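Local coordinates for protein bifunctional autolysin (Staphylococcus aureus subsp. aureus Mu50, PDB 6FXO) that probably hydrolyses bacterial cell-wall peptidoglycan through an N-acetylglucosaminidase module of glycoside hydrolase family 73, at residues Y62-L67 with F238-Y243; Q69-S74 with V234-D239. All blocks are in the same frame, centred on the assembly; numbering follows the deposited sequence.

Both contacts join the loop between helix 51-56 and helix 75-82 to the C-terminal end of the chain, where strand 237-242 pairs in parallel with strand 4-9. Along the loop, 62-67 comes first and meets 238-243; 69-74 follows and meets the earlier residues 234-239, so loop and C-terminal segment run past each other in opposite directions. The centres of interaction 1 and interaction 2 are about 12 Å apart, and the two share Phe238 and Asp239. Tyr62 OH, close to Gly235 N, and Arg66 N, close to Tyr237 O, stitch them together. The loop thus lies beside the last strand, and the N-terminal strand joins through its pairing with that strand.

Interaction 1: residues Y62-L67 with F238-Y243; sequences YQFLRL and FDIPQY
Phe64 and Leu65 meet Phe238 and Asp239 through their backbones. Asp239 N donates to Phe64 O at 2.7 Å, and Phe238 CA adds a CA-H...O contact to the same oxygen at 3.2 Å. Leu65 and Phe238 form a single antiparallel bridge, a non-hydrogen-bonded pair; the flanking bond on its other side joins Arg66 to Tyr237.

Aromatic contacts fill one flank. The Phe238 ring turns its edge to the face of Tyr62, a T-shaped pair with centroids 5.4 Å apart and planes at 75°. Leu65 CD1 lies over a face of Phe238, displaced toward its rim, in a CH-pi contact 4.2 Å from the ring centroid. Leu65 CG stands anti to the backbone N (chi1 174°), and chi2 then turns CD1 over the ring. The Tyr62 hydroxyl bonds to Gly235 N, and helix 216-231 packs against Tyr62 and Leu65.

Farther along the strand, the Phe64 ring crosses Ile240 at about a right angle, its CG 3.7 Å from Ile240 CG1, while Pro241 CD approaches Phe64 CD1 obliquely. Helix 51-56 adds to this apolar cluster through Thr51, Leu54 and Ala55.

One salt bridge completes the contact: Arg66 NH1 reaches the anti side of Asp239 OD2 at 2.9 Å. The arginine chain, bent at chi2 and chi3, crosses Asp239 obliquely, with Arg66 CD 3.7 Å from Asp239 CB. Lys197 also pairs with OD2; the two cations, Arg66 and Lys197, would probably favour an ionised Asp239, while Asp68 pairs with Arg66 NE.

The whole is an isolated beta bridge from the end of a 3-10 turn to the C-terminal strand, packed against the helices of a lysozyme-clan enzyme.

Interaction 2: residues Q69-S74 with V234-D239; sequences QPQNIS and VGKYFD
Gln71 meets the turn before the C-terminal strand with its amide. NE2 donates to the backbone oxygen of Val234 at 3.2 Å, a bond bent to 135° at the hydrogen, with the donor tilted 30° from the carbonyl plane. OE1 approaches Gly235 CA at 3.6 Å. The side chain, extended beyond CG, passes Lys236 at about a right angle, and its CD packs 3.5 Å from Lys236 CD.

At the other end of the contact, Gln69 lays its amide nitrogen over the ring of Tyr237. NE2 sits 3.6 Å above the plane, over the ring centre, with amide and ring planes 40° apart. Lys236 CB covers the opposite face nearer the rim, so the ring is held between the two.

In the next shell, Glu233 OE2 accepts from Gln71 NE2 and forms a salt bridge with Lys236 NZ, its charge probably offsetting that of the lysine. Gln71 NE2 and Lys236 NZ lie close without bonding to each other, consistent with both turning to that oxygen. The acceptors at NE2, Val234 O and Glu233 OE2, are consistent with the modelled orientation of the amide, with Tyr228 OH at OE1. Glu106 OE2, at the start of helix 106-116, takes the backbone N of Gln71.

Farther out, Ser74 N-caps helix 75-82 through Lys77 N, while strand 4-9 touches Tyr237 through Leu4. The nearest CA atoms across the contact, Gln69 and Tyr237, are 7.4 Å apart: side chains of the loop meet the turn before the strand and its first residue, bringing the lead-in to helix 75-82 against the edge where the parallel two-stranded sheet begins.

Interaction 1: residues Y62-L67 with F238-Y243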
ATOM      1  N   TYR A  62       3.213 -10.496  -3.563  1.00 21.58           N
ATOM      2  CA  TYR A  62       3.024  -9.081  -3.774  1.00 21.86           C
ATOM      3  C   TYR A  62       3.550  -8.176  -2.693  1.00 26.03           C
ATOM      4  O   TYR A  62       3.617  -6.974  -2.931  1.00 24.11           O
ATOM      5  CB  TYR A  62       1.630  -8.723  -4.424  1.00 28.07           C
ATOM      6  CG  TYR A  62       1.544  -9.026  -5.922  1.00 22.14           C
ATOM      7  CD1 TYR A  62       1.448 -10.334  -6.381  1.00 23.94           C
ATOM      8  CD2 TYR A  62       1.641  -8.012  -6.877  1.00 31.10           C
ATOM      9  CE1 TYR A  62       1.464 -10.633  -7.732  1.00 21.23           C
ATOM     10  CE2 TYR A  62       1.643  -8.298  -8.275  1.00 18.99           C
ATOM     11  CZ  TYR A  62       1.549  -9.594  -8.673  1.00 19.51           C
ATOM     12  OH  TYR A  62       1.436  -9.864 -10.018  1.00 33.90           O
ATOM     13  N   GLN A  63       3.927  -8.755  -1.479  1.00 29.52           N
ATOM     14  CA  GLN A  63       4.454  -7.952  -0.393  1.00 36.41           C
ATOM     15  C   GLN A  63       5.862  -7.494  -0.765  1.00 34.40           C
ATOM     16  O   GLN A  63       6.400  -6.604  -0.134  1.00 32.83           O
ATOM     17  CB  GLN A  63       4.436  -8.672   0.975  1.00 33.42           C
ATOM     18  CG  GLN A  63       5.286  -9.926   1.149  1.00 26.01           C
ATOM     19  CD  GLN A  63       4.667 -10.638   2.341  1.00 34.70           C
ATOM     20  OE1 GLN A  63       4.932 -10.253   3.553  1.00 19.32           O
ATOM     21  NE2 GLN A  63       3.794 -11.692   2.000  1.00 16.29           N
ATOM     22  N   PHE A  64       6.449  -8.178  -1.711  1.00 35.92           N
ATOM     23  CA  PHE A  64       7.796  -7.850  -2.215  1.00 37.24           C
ATOM     24  C   PHE A  64       7.740  -6.962  -3.481  1.00 37.69           C
ATOM     25  O   PHE A  64       8.783  -6.614  -4.030  1.00 37.77           O
ATOM     26  CB  PHE A  64       8.665  -9.048  -2.420  1.00 32.49           C
ATOM     27  CG  PHE A  64       8.632 -10.063  -1.312  1.00 33.49           C
ATOM     28  CD1 PHE A  64       9.121  -9.755  -0.011  1.00 23.72           C
ATOM     29  CD2 PHE A  64       8.088 -11.314  -1.528  1.00 36.23           C
ATOM     30  CE1 PHE A  64       9.029 -10.668   0.971  1.00 29.19           C
ATOM     31  CE2 PHE A  64       8.013 -12.236  -0.498  1.00 51.13           C
ATOM     32  CZ  PHE A  64       8.481 -11.912   0.745  1.00 39.91           C
ATOM     33  N   LEU A  65       6.525  -6.656  -3.975  1.00 29.48           N
ATOM     34  CA  LEU A  65       6.446  -5.809  -5.159  1.00 27.96           C
ATOM     35  C   LEU A  65       6.977  -4.370  -4.772  1.00 26.46           C
ATOM     36  O   LEU A  65       6.589  -3.858  -3.730  1.00 28.02           O
ATOM     37  CB  LEU A  65       4.969  -5.674  -5.672  1.00 24.23           C
ATOM     38  CG  LEU A  65       4.676  -4.715  -6.826  1.00 23.57           C
ATOM     39  CD1 LEU A  65       5.016  -5.407  -8.239  1.00 14.66           C
ATOM     40  CD2 LEU A  65       3.237  -4.109  -6.753  1.00 15.06           C
ATOM     41  N   ARG A  66       7.792  -3.721  -5.605  1.00 29.08           N
ATOM     42  CA  ARG A  66       8.244  -2.385  -5.257  1.00 28.08           C
ATOM     43  C   ARG A  66       7.227  -1.298  -5.632  1.00 29.29           C
ATOM     44  O   ARG A  66       6.878  -1.090  -6.777  1.00 32.93           O
ATOM     45  CB  ARG A  66       9.625  -2.061  -5.911  1.00 32.55           C
ATOM     46  CG  ARG A  66      10.838  -2.872  -5.424  1.00 30.46           C
ATOM     47  CD  ARG A  66      11.556  -2.348  -4.140  1.00 40.27           C
ATOM     48  NE  ARG A  66      12.204  -1.068  -4.418  1.00 44.73           N
ATOM     49  CZ  ARG A  66      13.509  -0.869  -4.625  1.00 43.20           C
ATOM     50  NH1 ARG A  66      14.352  -1.891  -4.593  1.00 32.52           N
ATOM     51  NH2 ARG A  66      13.961   0.338  -4.917  1.00 48.63           N
ATOM     52  N   LEU A  67       6.700  -0.659  -4.596  1.00 31.93           N
ATOM     53  CA  LEU A  67       5.722   0.392  -4.565  1.00 29.76           C
ATOM     54  C   LEU A  67       6.259   1.751  -5.004  1.00 31.43           C
ATOM     55  O   LEU A  67       5.498   2.667  -5.270  1.00 33.66           O
ATOM     56  CB  LEU A  67       5.200   0.409  -3.078  1.00 34.62           C
ATOM     57  CG  LEU A  67       4.550  -0.949  -2.572  1.00 26.53           C
ATOM     58  CD1 LEU A  67       4.005  -0.842  -1.187  1.00 29.06           C
ATOM     59  CD2 LEU A  67       3.290  -1.280  -3.516  1.00 26.12           C
ATOM     60  N   PHE A 238      10.252  -6.791  -8.234  1.00 25.43           N
ATOM     61  CA  PHE A 238      10.130  -7.328  -6.874  1.00 24.65           C
ATOM     62  C   PHE A 238      11.407  -7.256  -6.102  1.00 26.58           C
ATOM     63  O   PHE A 238      12.477  -7.130  -6.674  1.00 23.67           O
ATOM     64  CB  PHE A 238       9.551  -8.761  -6.985  1.00 30.00           C
ATOM     65  CG  PHE A 238       8.164  -8.898  -7.571  1.00 33.70           C
ATOM     66  CD1 PHE A 238       7.969  -8.871  -8.976  1.00 37.36           C
ATOM     67  CD2 PHE A 238       7.063  -9.147  -6.778  1.00 36.94           C
ATOM     68  CE1 PHE A 238       6.703  -9.089  -9.532  1.00 29.17           C
ATOM     69  CE2 PHE A 238       5.789  -9.379  -7.334  1.00 35.60           C
ATOM     70  CZ  PHE A 238       5.617  -9.340  -8.710  1.00 31.67           C
ATOM     71  N   ASP A 239      11.304  -7.369  -4.742  1.00 29.43           N
ATOM     72  CA  ASP A 239      12.489  -7.280  -3.859  1.00 31.73           C
ATOM     73  C   ASP A 239      12.260  -8.154  -2.660  1.00 28.79           C
ATOM     74  O   ASP A 239      11.473  -7.793  -1.803  1.00 24.58           O
ATOM     75  CB  ASP A 239      12.575  -5.816  -3.367  1.00 35.02           C
ATOM     76  CG  ASP A 239      13.866  -5.323  -2.726  1.00 43.39           C
ATOM     77  OD1 ASP A 239      14.535  -6.124  -2.035  1.00 39.10           O
ATOM     78  OD2 ASP A 239      14.137  -4.103  -2.806  1.00 36.88           O
ATOM     79  N   ILE A 240      12.959  -9.283  -2.606  1.00 26.73           N
ATOM     80  CA  ILE A 240      12.902 -10.276  -1.588  1.00 34.24           C
ATOM     81  C   ILE A 240      14.111 -10.390  -0.627  1.00 38.70           C
ATOM     82  O   ILE A 240      15.234 -10.675  -1.038  1.00 36.14           O
ATOM     83  CB  ILE A 240      12.617 -11.625  -2.324  1.00 38.37           C
ATOM     84  CG1 ILE A 240      11.394 -11.489  -3.284  1.00 41.47           C
ATOM     85  CG2 ILE A 240      12.393 -12.765  -1.339  1.00 34.70           C
ATOM     86  CD1 ILE A 240      11.178 -12.717  -4.204  1.00 35.18           C
ATOM     87  N   PRO A 241      13.897 -10.076   0.641  1.00 41.75           N
ATOM     88  CA  PRO A 241      14.986 -10.185   1.629  1.00 44.15           C
ATOM     89  C   PRO A 241      15.424 -11.639   1.766  1.00 48.88           C
ATOM     90  O   PRO A 241      14.544 -12.497   1.691  1.00 47.91           O
ATOM     91  CB  PRO A 241      14.334  -9.725   2.940  1.00 38.55           C
ATOM     92  CG  PRO A 241      13.165  -8.867   2.511  1.00 46.50           C
ATOM     93  CD  PRO A 241      12.659  -9.533   1.252  1.00 45.02           C
ATOM     94  N   GLN A 242      16.711 -11.962   1.985  1.00 60.70           N
ATOM     95  CA  GLN A 242      16.992 -13.390   2.107  1.00 77.46           C
ATOM     96  C   GLN A 242      17.705 -13.645   3.420  1.00 86.83           C
ATOM     97  O   GLN A 242      18.548 -12.849   3.826  1.00 89.15           O
ATOM     98  CB  GLN A 242      17.860 -13.910   0.949  1.00 87.77           C
ATOM     99  CG  GLN A 242      17.183 -13.978  -0.416  1.00107.62           C
ATOM    100  CD  GLN A 242      17.750 -15.107  -1.252  1.00124.62           C
ATOM    101  OE1 GLN A 242      18.873 -15.038  -1.754  1.00135.03           O
ATOM    102  NE2 GLN A 242      16.953 -16.146  -1.482  1.00134.96           N
ATOM    103  N   TYR A 243      17.355 -14.749   4.087  1.00 87.61           N
ATOM    104  CA  TYR A 243      17.997 -15.077   5.355  1.00 84.58           C
ATOM    105  C   TYR A 243      18.660 -16.435   5.178  1.00 98.11           C
ATOM    106  O   TYR A 243      18.059 -17.311   4.556  1.00109.83           O
ATOM    107  CB  TYR A 243      16.948 -15.168   6.498  1.00 70.58           C
ATOM    108  CG  TYR A 243      15.983 -13.999   6.657  1.00 47.43           C
ATOM    109  CD1 TYR A 243      16.374 -12.829   7.283  1.00 45.25           C
ATOM    110  CD2 TYR A 243      14.672 -14.092   6.207  1.00 49.02           C
ATOM    111  CE1 TYR A 243      15.489 -11.777   7.461  1.00 38.47           C
ATOM    112  CE2 TYR A 243      13.768 -13.040   6.385  1.00 30.36           C
ATOM    113  CZ  TYR A 243      14.182 -11.896   7.012  1.00 39.75           C
ATOM    114  OH  TYR A 243      13.254 -10.922   7.210  1.00 39.48           O
TER

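Interaction 2: residues Q69-S74 with V234-D239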
ATOM      1  N   GLN A  69       8.068   1.962  -7.554  1.00 37.44           N
ATOM      2  CA  GLN A  69       8.274   1.876  -8.988  1.00 37.31           C
ATOM      3  C   GLN A  69       7.090   1.805  -9.874  1.00 35.57           C
ATOM      4  O   GLN A  69       6.415   0.794  -9.938  1.00 39.26           O
ATOM      5  CB  GLN A  69       9.230   0.737  -9.377  1.00 37.23           C
ATOM      6  CG  GLN A  69      10.272   1.239 -10.398  1.00 64.28           C
ATOM      7  CD  GLN A  69      11.643   0.592 -10.308  1.00 80.90           C
ATOM      8  OE1 GLN A  69      12.332   0.708  -9.293  1.00 80.96           O
ATOM      9  NE2 GLN A  69      12.138   0.003 -11.410  1.00 77.44           N
ATOM     10  N   PRO A  70       6.806   2.878 -10.564  1.00 35.15           N
ATOM     11  CA  PRO A  70       5.679   2.844 -11.462  1.00 38.89           C
ATOM     12  C   PRO A  70       5.924   1.828 -12.565  1.00 38.31           C
ATOM     13  O   PRO A  70       7.057   1.560 -12.932  1.00 37.30           O
ATOM     14  CB  PRO A  70       5.641   4.251 -12.044  1.00 38.01           C
ATOM     15  CG  PRO A  70       6.338   5.074 -11.060  1.00 46.17           C
ATOM     16  CD  PRO A  70       7.443   4.207 -10.561  1.00 43.83           C
ATOM     17  N   GLN A  71       4.858   1.260 -13.008  1.00 37.68           N
ATOM     18  CA  GLN A  71       4.803   0.288 -14.047  1.00 48.37           C
ATOM     19  C   GLN A  71       4.053   1.071 -15.058  1.00 60.80           C
ATOM     20  O   GLN A  71       3.240   1.913 -14.711  1.00 79.65           O
ATOM     21  CB  GLN A  71       3.955  -0.900 -13.614  1.00 54.16           C
ATOM     22  CG  GLN A  71       4.364  -2.185 -14.283  1.00 55.25           C
ATOM     23  CD  GLN A  71       3.545  -3.339 -13.773  1.00 51.05           C
ATOM     24  OE1 GLN A  71       3.708  -3.796 -12.653  1.00 47.48           O
ATOM     25  NE2 GLN A  71       2.645  -3.840 -14.560  1.00 51.75           N
ATOM     26  N   ASN A  72       4.303   0.827 -16.281  1.00 71.48           N
ATOM     27  CA  ASN A  72       3.564   1.601 -17.273  1.00 75.02           C
ATOM     28  C   ASN A  72       2.284   0.924 -17.618  1.00 67.46           C
ATOM     29  O   ASN A  72       2.105   0.519 -18.758  1.00 69.48           O
ATOM     30  CB  ASN A  72       4.396   1.824 -18.510  1.00 72.86           C
ATOM     31  CG  ASN A  72       5.684   2.467 -18.140  1.00 78.14           C
ATOM     32  OD1 ASN A  72       5.676   3.619 -17.708  1.00 82.36           O
ATOM     33  ND2 ASN A  72       6.822   1.810 -18.279  1.00 86.65           N
ATOM     34  N   ILE A  73       1.379   0.793 -16.652  1.00 59.59           N
ATOM     35  CA  ILE A  73       0.139   0.120 -17.029  1.00 53.54           C
ATOM     36  C   ILE A  73      -0.625   1.020 -18.000  1.00 45.58           C
ATOM     37  O   ILE A  73      -0.631   2.235 -17.833  1.00 39.13           O
ATOM     38  CB  ILE A  73      -0.676  -0.329 -15.782  1.00 44.49           C
ATOM     39  CG1 ILE A  73       0.289  -0.977 -14.764  1.00 46.75           C
ATOM     40  CG2 ILE A  73      -1.746  -1.363 -16.181  1.00 35.11           C
ATOM     41  CD1 ILE A  73      -0.384  -1.486 -13.488  1.00 49.47           C
ATOM     42  N   SER A  74      -1.259   0.439 -19.018  1.00 46.98           N
ATOM     43  CA  SER A  74      -1.975   1.334 -19.929  1.00 58.55           C
ATOM     44  C   SER A  74      -3.096   2.115 -19.240  1.00 60.83           C
ATOM     45  O   SER A  74      -3.802   1.553 -18.404  1.00 57.59           O
ATOM     46  CB  SER A  74      -2.542   0.530 -21.100  1.00 65.58           C
ATOM     47  OG  SER A  74      -3.797   1.006 -21.563  1.00 76.53           O
ATOM     48  N   VAL A 234      -0.010  -7.901 -14.129  1.00 41.71           N
ATOM     49  CA  VAL A 234       0.833  -8.602 -13.160  1.00 46.54           C
ATOM     50  C   VAL A 234       2.078  -7.704 -12.808  1.00 45.21           C
ATOM     51  O   VAL A 234       2.483  -6.866 -13.617  1.00 38.19           O
ATOM     52  CB  VAL A 234       1.303  -9.950 -13.782  1.00 51.90           C
ATOM     53  CG1 VAL A 234       2.229 -10.697 -12.832  1.00 64.47           C
ATOM     54  CG2 VAL A 234       0.114 -10.821 -14.171  1.00 55.41           C
ATOM     55  N   GLY A 235       2.653  -7.855 -11.582  1.00 44.85           N
ATOM     56  CA  GLY A 235       3.820  -7.059 -11.195  1.00 33.66           C
ATOM     57  C   GLY A 235       5.109  -7.435 -11.894  1.00 28.28           C
ATOM     58  O   GLY A 235       5.305  -8.578 -12.278  1.00 33.82           O
ATOM     59  N   LYS A 236       5.978  -6.510 -12.022  1.00 33.92           N
ATOM     60  CA  LYS A 236       7.263  -6.723 -12.666  1.00 51.00           C
ATOM     61  C   LYS A 236       8.505  -6.450 -11.862  1.00 43.73           C
ATOM     62  O   LYS A 236       9.554  -6.953 -12.236  1.00 45.88           O
ATOM     63  CB  LYS A 236       7.332  -5.852 -13.940  1.00 56.68           C
ATOM     64  CG  LYS A 236       6.653  -6.442 -15.172  1.00 73.60           C
ATOM     65  CD  LYS A 236       5.547  -5.515 -15.682  1.00 99.20           C
ATOM     66  CE  LYS A 236       4.959  -5.925 -17.014  1.00103.42           C
ATOM     67  NZ  LYS A 236       3.742  -5.125 -17.363  1.00114.75           N
ATOM     68  N   TYR A 237       8.406  -5.664 -10.786  1.00 30.58           N
ATOM     69  CA  TYR A 237       9.567  -5.354  -9.970  1.00 33.62           C
ATOM     70  C   TYR A 237       9.391  -5.824  -8.583  1.00 30.37           C
ATOM     71  O   TYR A 237       8.499  -5.341  -7.827  1.00 22.57           O
ATOM     72  CB  TYR A 237       9.946  -3.852 -10.043  1.00 42.76           C
ATOM     73  CG  TYR A 237      10.085  -3.322 -11.455  1.00 56.29           C
ATOM     74  CD1 TYR A 237      11.277  -3.459 -12.161  1.00 64.29           C
ATOM     75  CD2 TYR A 237       9.026  -2.692 -12.089  1.00 63.30           C
ATOM     76  CE1 TYR A 237      11.404  -2.990 -13.460  1.00 75.92           C
ATOM     77  CE2 TYR A 237       9.143  -2.216 -13.390  1.00 86.72           C
ATOM     78  CZ  TYR A 237      10.333  -2.367 -14.072  1.00 95.75           C
ATOM     79  OH  TYR A 237      10.451  -1.903 -15.362  1.00 94.10           O
ATOM     80  N   PHE A 238      10.252  -6.791  -8.234  1.00 25.43           N
ATOM     81  CA  PHE A 238      10.130  -7.328  -6.874  1.00 24.65           C
ATOM     82  C   PHE A 238      11.407  -7.256  -6.102  1.00 26.58           C
ATOM     83  O   PHE A 238      12.477  -7.130  -6.674  1.00 23.67           O
ATOM     84  CB  PHE A 238       9.551  -8.761  -6.985  1.00 30.00           C
ATOM     85  CG  PHE A 238       8.164  -8.898  -7.571  1.00 33.70           C
ATOM     86  CD1 PHE A 238       7.969  -8.871  -8.976  1.00 37.36           C
ATOM     87  CD2 PHE A 238       7.063  -9.147  -6.778  1.00 36.94           C
ATOM     88  CE1 PHE A 238       6.703  -9.089  -9.532  1.00 29.17           C
ATOM     89  CE2 PHE A 238       5.789  -9.379  -7.334  1.00 35.60           C
ATOM     90  CZ  PHE A 238       5.617  -9.340  -8.710  1.00 31.67           C
ATOM     91  N   ASP A 239      11.304  -7.369  -4.742  1.00 29.43           N
ATOM     92  CA  ASP A 239      12.489  -7.280  -3.859  1.00 31.73           C
ATOM     93  C   ASP A 239      12.260  -8.154  -2.660  1.00 28.79           C
ATOM     94  O   ASP A 239      11.473  -7.793  -1.803  1.00 24.58           O
ATOM     95  CB  ASP A 239      12.575  -5.816  -3.367  1.00 35.02           C
ATOM     96  CG  ASP A 239      13.866  -5.323  -2.726  1.00 43.39           C
ATOM     97  OD1 ASP A 239      14.535  -6.124  -2.035  1.00 39.10           O
ATOM     98  OD2 ASP A 239      14.137  -4.103  -2.806  1.00 36.88           O
TER